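PDB 7M13: GDP-L-fucose synthase from Campylobacter jejuni subsp. jejuni serotype O:2, which acts as an NADPH-dependent GDP-D-glycero-L-gluco-heptose synthase in the biosynthesis of the capsular polysaccharide. Local coordinates for residues F55-K60 and F99-K104; P122-Y127 and L318-K323; Y171-N176 and F244-D249. All blocks are in the same frame, centred on the assembly; numbering follows the deposited sequence.

From the N terminus, contact 1 is the first loop to close: it brings the end of helix 49-59 against the end of helix 80-100, with strand 63-66 between them in sequence, and is complete before contact 2 opens. Contact 2 spans far more of the chain, joining the loop after strand 105-111 to the segment entering helix 322-326. Contact 3 forms within that span, where strand 162-171 pairs with strand 241-246. Contact 1 thus ties two helices on the flank of the cofactor-binding domain, contact 3 lies in its central sheet, and contact 2 fastens a late segment of the chain near the bound NADP. The centres of contacts 2 and 3 are about 21 Å apart.

Contact 1 (F55-K60 and F99-K104); sequences FFKEEK and FLNNVK
With CG anti to its carbonyl carbon (chi1 -69°), Asn101 projects its amide from the end of helix 80-100 toward the end of helix 49-59, where Lys57 of the last turn and Lys60 just past it close on it. Lys60 starts with CG beside its backbone N (chi1 -62°) and bends at chi2; Lys57 starts with CG anti to the backbone N and bends at chi2 and chi3. Each lysine crosses the asparagine at about a right angle. The firm bond runs from Lys60 NZ to Asn101 OD1, 2.8 Å, in the carbonyl plane and on a lone pair, with a C=O...donor angle of 134°. Lys57 lays its methylene end against the same oxygen, CE 3.1 Å and NZ 3.3 Å from Asn101 OD1. Asn101 ND2 sits 3.4 Å from Phe56 CB and donates to Asn97 O, one turn back, which fixes the flip of the amide. On the inner side, Val103 CG2 meets the edge of the Phe56 ring, 4.0 Å from CE1, while Phe55 CE2 covers one face of that ring.

The ends of two helices of the Rossmann-type domain meet here beside strand 63-66, whose Val64 touches both Phe56 and Val103. Lys60 takes up positive phi, and Asn102 is the C-prime residue of a Schellman motif. A water accepts from Lys60 NZ and Asn102 ND2, both at 2.9 Å, bridging the two chain turns. The Lys60 ammonium would probably polarise the Asn101 amide, making this a charge-assisted hydrogen bond beside the buried Phe56-Val103 contact.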
ATOM      1  N   PHE B  55       9.952  10.158 -20.178  1.00 12.46           N
ATOM      2  CA  PHE B  55      10.623  11.328 -19.566  1.00 12.97           C
ATOM      3  C   PHE B  55      11.967  10.912 -18.966  1.00 13.66           C
ATOM      4  O   PHE B  55      12.995  11.586 -19.156  1.00 12.56           O
ATOM      5  CB  PHE B  55       9.744  11.984 -18.501  1.00 13.24           C
ATOM      6  CG  PHE B  55      10.472  12.916 -17.578  1.00 13.92           C
ATOM      7  CD1 PHE B  55      10.822  14.185 -18.009  1.00 17.22           C
ATOM      8  CD2 PHE B  55      10.905  12.487 -16.333  1.00 16.30           C
ATOM      9  CE1 PHE B  55      11.497  15.057 -17.176  1.00 16.04           C
ATOM     10  CE2 PHE B  55      11.632  13.339 -15.520  1.00 17.32           C
ATOM     11  CZ  PHE B  55      11.939  14.612 -15.946  1.00 17.59           C
ATOM     12  N   PHE B  56      11.989   9.857 -18.148  1.00 12.89           N
ATOM     13  CA  PHE B  56      13.233   9.425 -17.484  1.00 13.65           C
ATOM     14  C   PHE B  56      14.274   8.977 -18.500  1.00 15.43           C
ATOM     15  O   PHE B  56      15.460   9.317 -18.349  1.00 14.78           O
ATOM     16  CB  PHE B  56      12.958   8.356 -16.426  1.00 12.86           C
ATOM     17  CG  PHE B  56      12.602   8.954 -15.091  1.00 12.31           C
ATOM     18  CD1 PHE B  56      13.591   9.295 -14.186  1.00 11.97           C
ATOM     19  CD2 PHE B  56      11.287   9.210 -14.747  1.00 12.17           C
ATOM     20  CE1 PHE B  56      13.252   9.906 -12.990  1.00 11.85           C
ATOM     21  CE2 PHE B  56      10.942   9.769 -13.534  1.00 12.12           C
ATOM     22  CZ  PHE B  56      11.944  10.131 -12.665  1.00 11.64           C
ATOM     23  N   LYS B  57      13.844   8.278 -19.553  1.00 15.54           N
ATOM     24  CA  LYS B  57      14.786   7.780 -20.590  1.00 16.02           C
ATOM     25  C   LYS B  57      15.339   8.971 -21.385  1.00 15.85           C
ATOM     26  O   LYS B  57      16.542   8.944 -21.733  1.00 18.27           O
ATOM     27  CB  LYS B  57      14.064   6.751 -21.474  1.00 19.53           C
ATOM     28  CG  LYS B  57      14.973   5.752 -22.193  1.00 29.65           C
ATOM     29  CD  LYS B  57      15.786   4.848 -21.273  1.00 37.54           C
ATOM     30  CE  LYS B  57      14.989   3.854 -20.447  1.00 40.05           C
ATOM     31  NZ  LYS B  57      15.863   2.830 -19.816  1.00 38.55           N
ATOM     32  N   GLU B  58      14.536  10.020 -21.610  1.00 14.87           N
ATOM     33  CA  GLU B  58      14.994  11.206 -22.399  1.00 16.11           C
ATOM     34  C   GLU B  58      15.894  12.115 -21.545  1.00 17.22           C
ATOM     35  O   GLU B  58      16.929  12.633 -22.038  1.00 18.93           O
ATOM     36  CB  GLU B  58      13.786  11.968 -22.942  1.00 18.38           C
ATOM     37  CG  GLU B  58      14.097  13.312 -23.600  1.00 19.21           C
ATOM     38  CD  GLU B  58      14.982  13.254 -24.834  1.00 24.00           C
ATOM     39  OE1 GLU B  58      15.210  12.142 -25.353  1.00 23.03           O
ATOM     40  OE2 GLU B  58      15.481  14.348 -25.214  1.00 24.84           O
ATOM     41  N   GLU B  59      15.487  12.396 -20.309  1.00 16.67           N
ATOM     42  CA  GLU B  59      16.099  13.490 -19.518  1.00 15.33           C
ATOM     43  C   GLU B  59      17.175  12.942 -18.570  1.00 15.67           C
ATOM     44  O   GLU B  59      18.083  13.725 -18.205  1.00 15.29           O
ATOM     45  CB  GLU B  59      15.037  14.259 -18.747  1.00 17.58           C
ATOM     46  CG  GLU B  59      14.085  15.011 -19.642  1.00 18.31           C
ATOM     47  CD  GLU B  59      14.659  16.281 -20.253  1.00 24.82           C
ATOM     48  OE1 GLU B  59      15.704  16.738 -19.786  1.00 24.94           O
ATOM     49  OE2 GLU B  59      14.036  16.788 -21.213  1.00 28.55           O
ATOM     50  N   LYS B  60      17.095  11.673 -18.146  1.00 13.89           N
ATOM     51  CA  LYS B  60      18.118  11.034 -17.275  1.00 14.63           C
ATOM     52  C   LYS B  60      18.486  11.959 -16.107  1.00 15.71           C
ATOM     53  O   LYS B  60      19.676  12.188 -15.851  1.00 15.13           O
ATOM     54  CB  LYS B  60      19.351  10.660 -18.093  1.00 16.41           C
ATOM     55  CG  LYS B  60      19.117   9.656 -19.214  1.00 16.42           C
ATOM     56  CD  LYS B  60      18.785   8.282 -18.689  1.00 19.04           C
ATOM     57  CE  LYS B  60      18.836   7.225 -19.770  1.00 20.35           C
ATOM     58  NZ  LYS B  60      18.574   5.869 -19.225  1.00 21.83           N
ATOM     59  N   PHE B  99      14.769   4.268 -10.494  1.00 10.93           N
ATOM     60  CA  PHE B  99      15.606   3.060 -10.378  1.00 10.99           C
ATOM     61  C   PHE B  99      16.049   2.621 -11.783  1.00 12.02           C
ATOM     62  O   PHE B  99      17.263   2.304 -11.956  1.00 13.16           O
ATOM     63  CB  PHE B  99      14.848   1.947  -9.638  1.00 12.97           C
ATOM     64  CG  PHE B  99      15.373   0.571  -9.936  1.00 13.52           C
ATOM     65  CD1 PHE B  99      16.586   0.144  -9.435  1.00 14.24           C
ATOM     66  CD2 PHE B  99      14.643  -0.261 -10.772  1.00 15.01           C
ATOM     67  CE1 PHE B  99      17.073  -1.115  -9.740  1.00 15.81           C
ATOM     68  CE2 PHE B  99      15.111  -1.530 -11.052  1.00 16.78           C
ATOM     69  CZ  PHE B  99      16.319  -1.944 -10.547  1.00 16.09           C
ATOM     70  N   LEU B 100      15.127   2.546 -12.749  1.00 13.27           N
ATOM     71  CA  LEU B 100      15.467   1.954 -14.062  1.00 13.03           C
ATOM     72  C   LEU B 100      16.512   2.825 -14.762  1.00 14.82           C
ATOM     73  O   LEU B 100      17.262   2.288 -15.626  1.00 15.45           O
ATOM     74  CB  LEU B 100      14.220   1.829 -14.938  1.00 14.39           C
ATOM     75  CG  LEU B 100      13.283   0.670 -14.652  1.00 17.36           C
ATOM     76  CD1 LEU B 100      12.107   0.706 -15.622  1.00 19.17           C
ATOM     77  CD2 LEU B 100      14.030  -0.666 -14.746  1.00 18.17           C
ATOM     78  N   ASN B 101      16.538   4.115 -14.465  1.00 12.92           N
ATOM     79  CA  ASN B 101      17.374   5.114 -15.187  1.00 13.02           C
ATOM     80  C   ASN B 101      18.499   5.627 -14.287  1.00 13.87           C
ATOM     81  O   ASN B 101      19.110   6.652 -14.620  1.00 14.41           O
ATOM     82  CB  ASN B 101      16.502   6.213 -15.767  1.00 14.02           C
ATOM     83  CG  ASN B 101      15.642   5.704 -16.905  1.00 15.61           C
ATOM     84  OD1 ASN B 101      16.084   5.571 -18.064  1.00 16.40           O
ATOM     85  ND2 ASN B 101      14.434   5.289 -16.577  1.00 15.12           N
ATOM     86  N   ASN B 102      18.836   4.899 -13.225  1.00 13.68           N
ATOM     87  CA  ASN B 102      20.089   5.072 -12.456  1.00 13.94           C
ATOM     88  C   ASN B 102      20.140   6.447 -11.803  1.00 13.10           C
ATOM     89  O   ASN B 102      21.197   7.080 -11.706  1.00 14.20           O
ATOM     90  CB  ASN B 102      21.299   4.776 -13.354  1.00 16.34           C
ATOM     91  CG  ASN B 102      21.201   3.361 -13.880  1.00 21.67           C
ATOM     92  OD1 ASN B 102      21.266   2.417 -13.095  1.00 27.59           O
ATOM     93  ND2 ASN B 102      20.935   3.208 -15.166  1.00 27.01           N
ATOM     94  N   VAL B 103      18.991   6.971 -11.385  1.00 12.81           N
ATOM     95  CA  VAL B 103      18.936   8.163 -10.508  1.00 13.20           C
ATOM     96  C   VAL B 103      19.841   7.889  -9.304  1.00 12.98           C
ATOM     97  O   VAL B 103      19.851   6.773  -8.767  1.00 14.44           O
ATOM     98  CB  VAL B 103      17.487   8.446 -10.093  1.00 11.65           C
ATOM     99  CG1 VAL B 103      17.451   9.310  -8.831  1.00 13.58           C
ATOM    100  CG2 VAL B 103      16.701   9.051 -11.236  1.00 11.16           C
ATOM    101  N   LYS B 104      20.657   8.875  -8.928  1.00 12.52           N
ATOM    102  CA  LYS B 104      21.561   8.713  -7.779  1.00 12.65           C
ATOM    103  C   LYS B 104      20.798   8.739  -6.459  1.00 13.24           C
ATOM    104  O   LYS B 104      21.021   7.853  -5.640  1.00 14.52           O
ATOM    105  CB  LYS B 104      22.634   9.793  -7.816  1.00 14.39           C
ATOM    106  CG  LYS B 104      23.513   9.678  -9.035  1.00 16.83           C
ATOM    107  CD  LYS B 104      24.575  10.741  -9.140  1.00 18.66           C
ATOM    108  CE  LYS B 104      25.536  10.471 -10.282  1.00 23.62           C
ATOM    109  NZ  LYS B 104      24.897  10.678 -11.612  1.00 27.22           N
TER
HETATM  110  O   HOH W   1      20.601   5.060 -17.315  1.00 23.16           O

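Contact 2 (P122-Y127 and L318-K323); sequences PLKEEY and LMDCSK
The tight half of this contact is backbone. Leu123 takes part with both its N-H and its carbonyl: its N donates to Leu318 O at 2.8 Å, nearly straight at 164° and in the carbonyl plane, and its O accepts from Asp320 N, also at 2.8 Å, with the donor 41° above the carbonyl plane. Around this pair Pro122, preceded by a cis peptide, lies alongside Asp320, its CB 3.8 Å from the aspartate CB. On the buried side the Leu123 and Met319 side chains cross obliquely, CD1 of Leu123 4.1 Å from SD of Met319, and the Met319 side chain lies about 7 Å from the bound NADP.

Beyond Asp320 direct backbone pairing gives way to side-chain packing bridged by water. Glu125, bent at chi2, brings its carboxylate over the extended chain of Lys323, where OE2 stands 3.6 Å from CD. The charged ends go elsewhere, Glu125 OE2 to Asn278 N and Lys323 NZ to His276 O. One water sits 2.7 Å from Glu125 OE1 and 2.8 Å from Asp320 O and accepts from Lys323 N. At the exposed Glu126 edge, another accepts from Lys323 NZ and reaches Glu126 OE1 by a weak bond.

Asp320 OD1 is gripped twice, by Ser322 OG on its syn lone pair and by Ser322 N nearly along the C-O axis. The whole is an isolated beta bridge followed by an Asx turn that leads into helix 322-326.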
ATOM      1  N   PRO B 122       4.608  12.834  21.028  1.00 14.01           N
ATOM      2  CA  PRO B 122       4.950  13.095  19.632  1.00 13.54           C
ATOM      3  C   PRO B 122       5.145  11.780  18.875  1.00 12.98           C
ATOM      4  O   PRO B 122       5.608  10.794  19.424  1.00 13.29           O
ATOM      5  CB  PRO B 122       6.228  13.917  19.742  1.00 13.64           C
ATOM      6  CG  PRO B 122       6.889  13.360  21.000  1.00 15.29           C
ATOM      7  CD  PRO B 122       5.736  13.098  21.937  1.00 14.67           C
ATOM      8  N   LEU B 123       4.818  11.800  17.579  1.00 12.02           N
ATOM      9  CA  LEU B 123       4.808  10.574  16.750  1.00 12.87           C
ATOM     10  C   LEU B 123       6.219  10.163  16.371  1.00 11.78           C
ATOM     11  O   LEU B 123       6.949  10.965  15.736  1.00 11.75           O
ATOM     12  CB  LEU B 123       4.001  10.852  15.481  1.00 13.21           C
ATOM     13  CG  LEU B 123       2.545  11.200  15.708  1.00 13.64           C
ATOM     14  CD1 LEU B 123       1.967  11.872  14.472  1.00 14.67           C
ATOM     15  CD2 LEU B 123       1.772   9.940  16.082  1.00 14.90           C
ATOM     16  N   LYS B 124       6.624   8.955  16.742  1.00 11.33           N
ATOM     17  CA  LYS B 124       7.896   8.347  16.340  1.00 11.76           C
ATOM     18  C   LYS B 124       7.697   7.644  15.005  1.00 11.09           C
ATOM     19  O   LYS B 124       6.618   7.115  14.745  1.00 11.81           O
ATOM     20  CB  LYS B 124       8.325   7.373  17.423  1.00 13.21           C
ATOM     21  CG  LYS B 124       8.643   8.003  18.771  1.00 14.68           C
ATOM     22  CD  LYS B 124       9.247   6.991  19.745  1.00 15.89           C
ATOM     23  CE  LYS B 124      10.606   6.459  19.365  1.00 17.79           C
ATOM     24  NZ  LYS B 124      11.115   5.477  20.355  1.00 18.41           N
ATOM     25  N   GLU B 125       8.785   7.494  14.283  1.00 11.72           N
ATOM     26  CA  GLU B 125       8.757   6.790  12.969  1.00 11.95           C
ATOM     27  C   GLU B 125       8.209   5.376  13.186  1.00 12.85           C
ATOM     28  O   GLU B 125       7.524   4.844  12.289  1.00 12.15           O
ATOM     29  CB  GLU B 125      10.145   6.866  12.371  1.00 12.01           C
ATOM     30  CG  GLU B 125      10.502   8.250  11.864  1.00 11.57           C
ATOM     31  CD  GLU B 125      11.206   9.191  12.839  1.00 12.44           C
ATOM     32  OE1 GLU B 125      11.281   8.847  14.073  1.00 13.99           O
ATOM     33  OE2 GLU B 125      11.719  10.261  12.399  1.00 12.29           O
ATOM     34  N   GLU B 126       8.551   4.748  14.301  1.00 12.27           N
ATOM     35  CA  GLU B 126       8.219   3.353  14.604  1.00 13.83           C
ATOM     36  C   GLU B 126       6.736   3.183  14.863  1.00 11.52           C
ATOM     37  O   GLU B 126       6.335   2.018  15.019  1.00 14.47           O
ATOM     38  CB  GLU B 126       8.997   2.865  15.829  1.00 16.88           C
ATOM     39  CG  GLU B 126      10.489   2.757  15.608  1.00 23.99           C
ATOM     40  CD  GLU B 126      11.301   4.013  15.916  1.00 29.75           C
ATOM     41  OE1 GLU B 126      12.550   3.861  15.982  1.00 42.16           O
ATOM     42  OE2 GLU B 126      10.717   5.137  16.082  1.00 19.02           O
ATOM     43  N   TYR B 127       5.916   4.240  14.921  1.00 12.17           N
ATOM     44  CA  TYR B 127       4.463   4.102  15.164  1.00 11.63           C
ATOM     45  C   TYR B 127       3.732   3.715  13.874  1.00 11.45           C
ATOM     46  O   TYR B 127       2.535   3.453  13.941  1.00 12.23           O
ATOM     47  CB  TYR B 127       3.901   5.387  15.782  1.00 10.43           C
ATOM     48  CG  TYR B 127       4.430   5.710  17.168  1.00 11.13           C
ATOM     49  CD1 TYR B 127       5.219   4.825  17.877  1.00 11.65           C
ATOM     50  CD2 TYR B 127       4.136   6.936  17.737  1.00 11.17           C
ATOM     51  CE1 TYR B 127       5.651   5.123  19.174  1.00 11.50           C
ATOM     52  CE2 TYR B 127       4.577   7.257  19.007  1.00 12.49           C
ATOM     53  CZ  TYR B 127       5.345   6.367  19.712  1.00 12.44           C
ATOM     54  OH  TYR B 127       5.817   6.704  20.971  1.00 13.11           O
ATOM     55  N   LEU B 318       1.794  15.829  16.281  1.00 15.56           N
ATOM     56  CA  LEU B 318       3.108  16.477  16.398  1.00 15.86           C
ATOM     57  C   LEU B 318       4.142  15.401  16.142  1.00 15.56           C
ATOM     58  O   LEU B 318       4.091  14.378  16.862  1.00 16.64           O
ATOM     59  CB  LEU B 318       3.251  17.022  17.831  1.00 16.80           C
ATOM     60  CG  LEU B 318       4.642  17.504  18.225  1.00 17.95           C
ATOM     61  CD1 LEU B 318       5.095  18.633  17.333  1.00 18.59           C
ATOM     62  CD2 LEU B 318       4.660  17.920  19.687  1.00 18.50           C
ATOM     63  N   MET B 319       5.067  15.655  15.229  1.00 13.83           N
ATOM     64  CA  MET B 319       6.181  14.710  14.973  1.00 13.73           C
ATOM     65  C   MET B 319       7.205  14.734  16.105  1.00 13.96           C
ATOM     66  O   MET B 319       7.596  15.812  16.551  1.00 15.98           O
ATOM     67  CB  MET B 319       6.916  15.037  13.679  1.00 14.98           C
ATOM     68  CG  MET B 319       6.118  14.869  12.405  1.00 14.51           C
ATOM     69  SD  MET B 319       5.204  13.329  12.342  1.00 14.97           S
ATOM     70  CE  MET B 319       4.725  13.408  10.616  1.00 13.81           C
ATOM     71  N   ASP B 320       7.747  13.580  16.452  1.00 14.14           N
ATOM     72  CA  ASP B 320       9.025  13.457  17.182  1.00 12.88           C
ATOM     73  C   ASP B 320      10.126  13.602  16.133  1.00 14.28           C
ATOM     74  O   ASP B 320      10.160  12.744  15.228  1.00 12.41           O
ATOM     75  CB  ASP B 320       9.081  12.118  17.910  1.00 13.80           C
ATOM     76  CG  ASP B 320      10.273  12.001  18.842  1.00 14.56           C
ATOM     77  OD1 ASP B 320      11.309  12.619  18.550  1.00 15.76           O
ATOM     78  OD2 ASP B 320      10.151  11.338  19.875  1.00 17.24           O
ATOM     79  N   CYS B 321      10.897  14.683  16.186  1.00 13.33           N
ATOM     80  CA  CYS B 321      11.982  14.961  15.221  1.00 16.02           C
ATOM     81  C   CYS B 321      13.342  14.580  15.795  1.00 13.28           C
ATOM     82  O   CYS B 321      14.373  15.071  15.298  1.00 13.62           O
ATOM     83  CB  CYS B 321      11.923  16.410  14.790  1.00 16.22           C
ATOM     84  SG  CYS B 321      10.472  16.741  13.747  1.00 20.52           S
ATOM     85  N   SER B 322      13.400  13.742  16.820  1.00 13.07           N
ATOM     86  CA  SER B 322      14.694  13.307  17.406  1.00 13.43           C
ATOM     87  C   SER B 322      15.605  12.673  16.344  1.00 12.68           C
ATOM     88  O   SER B 322      16.832  12.900  16.342  1.00 13.48           O
ATOM     89  CB  SER B 322      14.488  12.377  18.582  1.00 13.58           C
ATOM     90  OG  SER B 322      13.716  13.011  19.593  1.00 15.98           O
ATOM     91  N   LYS B 323      15.058  11.890  15.403  1.00 12.53           N
ATOM     92  CA  LYS B 323      15.913  11.145  14.459  1.00 13.10           C
ATOM     93  C   LYS B 323      16.545  12.137  13.470  1.00 12.47           C
ATOM     94  O   LYS B 323      17.747  12.074  13.248  1.00 13.58           O
ATOM     95  CB  LYS B 323      15.073  10.074  13.772  1.00 15.21           C
ATOM     96  CG  LYS B 323      15.772   9.256  12.726  1.00 16.40           C
ATOM     97  CD  LYS B 323      14.730   8.316  12.104  1.00 19.35           C
ATOM     98  CE  LYS B 323      15.258   7.282  11.160  1.00 24.22           C
ATOM     99  NZ  LYS B 323      14.143   6.342  10.882  1.00 16.68           N
TER
HETATM  100  O   HOH W   2      12.242  10.888  15.603  1.00 14.57           O
HETATM  101  O   HOH W   3      13.214   5.017  13.142  1.00 27.11           O

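Contact 3 (Y171-N176 and F244-D249); sequences YGTKAN and FIHSDD
Parallel strand pairing in the central sheet of a Rossmann-type domain is the setting here: strand 162-171 runs beside strand 241-246 and both chains leave the sheet together, the first into a loop and the second into helix 247-260. Tyr171 N donates to Ile245 O at 3.0 Å, in the carbonyl plane and close to straight (160°), and Ser247 N returns a weak, bent bond to Tyr171 O.

On the face that carries Tyr171 and His246, the tyrosine takes the crowded position, CG between the backbone N and the carbonyl carbon (chi1 76°), which swings its ring across the neighbouring strand. His246 meets it at right angles, directing its own edge at the tyrosine face in a T-shaped stack with centroids 5.0 Å apart, and its CA makes a CH-pi contact with that same ring. Phe244 CB touches Tyr171 CD1. One face of the imidazole is covered in turn by Gly172, whose CA lies 3.7 Å from the ring centroid and 3.3 Å from Ser247 OG, so the chains are tightly fitted at this exit. Leu185 and Pro186 of helix 184-199 and Leu335 of helix 335-347 also pack on Tyr171, while Ser247 touches Leu170, a residue of the NADP site.

His246 is the N-cap of helix 247-260. Its ND1 accepts from Asp248 N at 3.0 Å, which is consistent with a neutral ring carrying its proton on NE2. That nitrogen gives a weak bond to Thr173 OG1 at 3.1 Å, arriving near the imidazole plane. Beyond it, a water 2.7 Å from Thr173 OG1 donates to Asp248 OD2, the oxygen next to the one bonded to Asn27 ND2.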
ATOM      1  N   TYR B 171       3.424  25.232   5.229  1.00 17.54           N
ATOM      2  CA  TYR B 171       3.056  26.607   4.831  1.00 19.06           C
ATOM      3  C   TYR B 171       4.312  27.180   4.212  1.00 19.74           C
ATOM      4  O   TYR B 171       5.330  26.518   4.155  1.00 23.04           O
ATOM      5  CB  TYR B 171       2.501  27.396   6.026  1.00 18.86           C
ATOM      6  CG  TYR B 171       3.525  27.877   7.020  1.00 19.52           C
ATOM      7  CD1 TYR B 171       4.194  27.006   7.873  1.00 17.26           C
ATOM      8  CD2 TYR B 171       3.862  29.224   7.114  1.00 19.74           C
ATOM      9  CE1 TYR B 171       5.163  27.436   8.767  1.00 17.38           C
ATOM     10  CE2 TYR B 171       4.796  29.673   8.033  1.00 20.74           C
ATOM     11  CZ  TYR B 171       5.464  28.790   8.861  1.00 20.56           C
ATOM     12  OH  TYR B 171       6.399  29.235   9.741  1.00 20.63           O
ATOM     13  N   GLY B 172       4.280  28.394   3.702  1.00 26.09           N
ATOM     14  CA  GLY B 172       5.554  28.950   3.230  1.00 27.29           C
ATOM     15  C   GLY B 172       5.353  30.342   2.717  1.00 26.04           C
ATOM     16  O   GLY B 172       4.234  30.842   2.830  1.00 29.31           O
ATOM     17  N   THR B 173       6.399  30.928   2.162  1.00 28.02           N
ATOM     18  CA  THR B 173       6.350  32.328   1.696  1.00 29.41           C
ATOM     19  C   THR B 173       5.365  32.371   0.523  1.00 30.20           C
ATOM     20  O   THR B 173       4.331  33.068   0.638  1.00 30.09           O
ATOM     21  CB  THR B 173       7.774  32.797   1.405  1.00 30.78           C
ATOM     22  OG1 THR B 173       8.454  32.744   2.662  1.00 29.96           O
ATOM     23  CG2 THR B 173       7.828  34.185   0.808  1.00 30.48           C
ATOM     24  N   LYS B 174       5.628  31.577  -0.523  1.00 30.27           N
ATOM     25  CA  LYS B 174       4.756  31.484  -1.720  1.00 33.29           C
ATOM     26  C   LYS B 174       3.789  30.308  -1.572  1.00 32.80           C
ATOM     27  O   LYS B 174       3.945  29.313  -2.310  1.00 36.78           O
ATOM     28  CB  LYS B 174       5.607  31.349  -2.979  1.00 33.30           C
ATOM     29  CG  LYS B 174       6.659  32.437  -3.152  1.00 38.37           C
ATOM     30  CD  LYS B 174       7.171  32.520  -4.576  1.00 40.84           C
ATOM     31  CE  LYS B 174       7.954  33.786  -4.863  1.00 46.64           C
ATOM     32  NZ  LYS B 174       9.063  33.966  -3.900  1.00 50.64           N
ATOM     33  N   ALA B 175       2.805  30.447  -0.682  1.00 28.33           N
ATOM     34  CA  ALA B 175       1.848  29.388  -0.284  1.00 28.49           C
ATOM     35  C   ALA B 175       0.622  29.403  -1.196  1.00 28.92           C
ATOM     36  O   ALA B 175       0.515  30.300  -2.061  1.00 27.98           O
ATOM     37  CB  ALA B 175       1.435  29.579   1.158  1.00 28.76           C
ATOM     38  N   ASN B 176      -0.275  28.437  -0.989  1.00 24.49           N
ATOM     39  CA  ASN B 176      -1.561  28.326  -1.710  1.00 27.98           C
ATOM     40  C   ASN B 176      -2.631  28.851  -0.743  1.00 28.61           C
ATOM     41  O   ASN B 176      -2.876  28.212   0.296  1.00 29.22           O
ATOM     42  CB  ASN B 176      -1.730  26.903  -2.252  1.00 30.13           C
ATOM     43  CG  ASN B 176      -3.097  26.621  -2.839  1.00 35.31           C
ATOM     44  OD1 ASN B 176      -4.055  27.362  -2.622  1.00 35.42           O
ATOM     45  ND2 ASN B 176      -3.194  25.541  -3.589  1.00 29.47           N
ATOM     46  N   PHE B 244       3.539  23.002  12.334  1.00 16.69           N
ATOM     47  CA  PHE B 244       3.710  23.575  10.978  1.00 17.31           C
ATOM     48  C   PHE B 244       5.183  23.535  10.624  1.00 17.99           C
ATOM     49  O   PHE B 244       6.074  23.603  11.507  1.00 19.02           O
ATOM     50  CB  PHE B 244       3.184  25.012  10.892  1.00 17.88           C
ATOM     51  CG  PHE B 244       1.735  25.153  11.248  1.00 18.76           C
ATOM     52  CD1 PHE B 244       0.756  25.017  10.283  1.00 19.61           C
ATOM     53  CD2 PHE B 244       1.351  25.421  12.557  1.00 21.25           C
ATOM     54  CE1 PHE B 244      -0.588  25.120  10.601  1.00 21.46           C
ATOM     55  CE2 PHE B 244       0.003  25.531  12.867  1.00 21.56           C
ATOM     56  CZ  PHE B 244      -0.957  25.375  11.899  1.00 20.63           C
ATOM     57  N   ILE B 245       5.462  23.426   9.327  1.00 16.06           N
ATOM     58  CA  ILE B 245       6.839  23.575   8.816  1.00 16.34           C
ATOM     59  C   ILE B 245       6.755  24.533   7.634  1.00 14.58           C
ATOM     60  O   ILE B 245       5.888  24.358   6.767  1.00 15.70           O
ATOM     61  CB  ILE B 245       7.522  22.227   8.485  1.00 16.43           C
ATOM     62  CG1 ILE B 245       8.996  22.442   8.127  1.00 17.30           C
ATOM     63  CG2 ILE B 245       6.756  21.450   7.413  1.00 17.44           C
ATOM     64  CD1 ILE B 245       9.803  21.172   7.889  1.00 18.63           C
ATOM     65  N   HIS B 246       7.640  25.518   7.646  1.00 15.44           N
ATOM     66  CA  HIS B 246       7.749  26.486   6.543  1.00 17.08           C
ATOM     67  C   HIS B 246       8.444  25.792   5.377  1.00 16.07           C
ATOM     68  O   HIS B 246       9.442  25.089   5.606  1.00 16.18           O
ATOM     69  CB  HIS B 246       8.496  27.717   7.043  1.00 18.52           C
ATOM     70  CG  HIS B 246       8.488  28.856   6.089  1.00 19.85           C
ATOM     71  ND1 HIS B 246       9.340  28.917   5.014  1.00 20.67           N
ATOM     72  CD2 HIS B 246       7.715  29.971   6.041  1.00 21.69           C
ATOM     73  CE1 HIS B 246       9.108  30.038   4.341  1.00 24.74           C
ATOM     74  NE2 HIS B 246       8.117  30.721   4.968  1.00 22.48           N
ATOM     75  N   SER B 247       8.023  26.107   4.165  1.00 17.55           N
ATOM     76  CA  SER B 247       8.570  25.443   2.963  1.00 17.82           C
ATOM     77  C   SER B 247      10.066  25.742   2.768  1.00 17.19           C
ATOM     78  O   SER B 247      10.728  24.911   2.121  1.00 17.27           O
ATOM     79  CB  SER B 247       7.755  25.753   1.788  1.00 20.27           C
ATOM     80  OG  SER B 247       7.742  27.159   1.569  1.00 20.11           O
ATOM     81  N   ASP B 248      10.629  26.831   3.304  1.00 19.25           N
ATOM     82  CA  ASP B 248      12.096  27.027   3.248  1.00 19.26           C
ATOM     83  C   ASP B 248      12.805  26.009   4.146  1.00 18.88           C
ATOM     84  O   ASP B 248      13.905  25.566   3.789  1.00 18.58           O
ATOM     85  CB  ASP B 248      12.521  28.451   3.612  1.00 21.27           C
ATOM     86  CG  ASP B 248      12.272  29.481   2.529  1.00 25.68           C
ATOM     87  OD1 ASP B 248      11.999  29.088   1.369  1.00 25.70           O
ATOM     88  OD2 ASP B 248      12.345  30.682   2.874  1.00 30.17           O
ATOM     89  N   ASP B 249      12.224  25.689   5.310  1.00 17.30           N
ATOM     90  CA  ASP B 249      12.747  24.638   6.202  1.00 15.96           C
ATOM     91  C   ASP B 249      12.572  23.273   5.520  1.00 13.97           C
ATOM     92  O   ASP B 249      13.514  22.479   5.608  1.00 15.71           O
ATOM     93  CB  ASP B 249      12.112  24.707   7.594  1.00 15.75           C
ATOM     94  CG  ASP B 249      12.887  25.557   8.613  1.00 18.87           C
ATOM     95  OD1 ASP B 249      14.128  25.717   8.458  1.00 20.87           O
ATOM     96  OD2 ASP B 249      12.248  26.013   9.577  1.00 19.26           O
TER
HETATM   97  O   HOH W   4      11.006  32.619   1.712  1.00 33.72           O
HETATM   98  O   HOH W   5       6.541  27.665  -1.181  1.00 34.83           O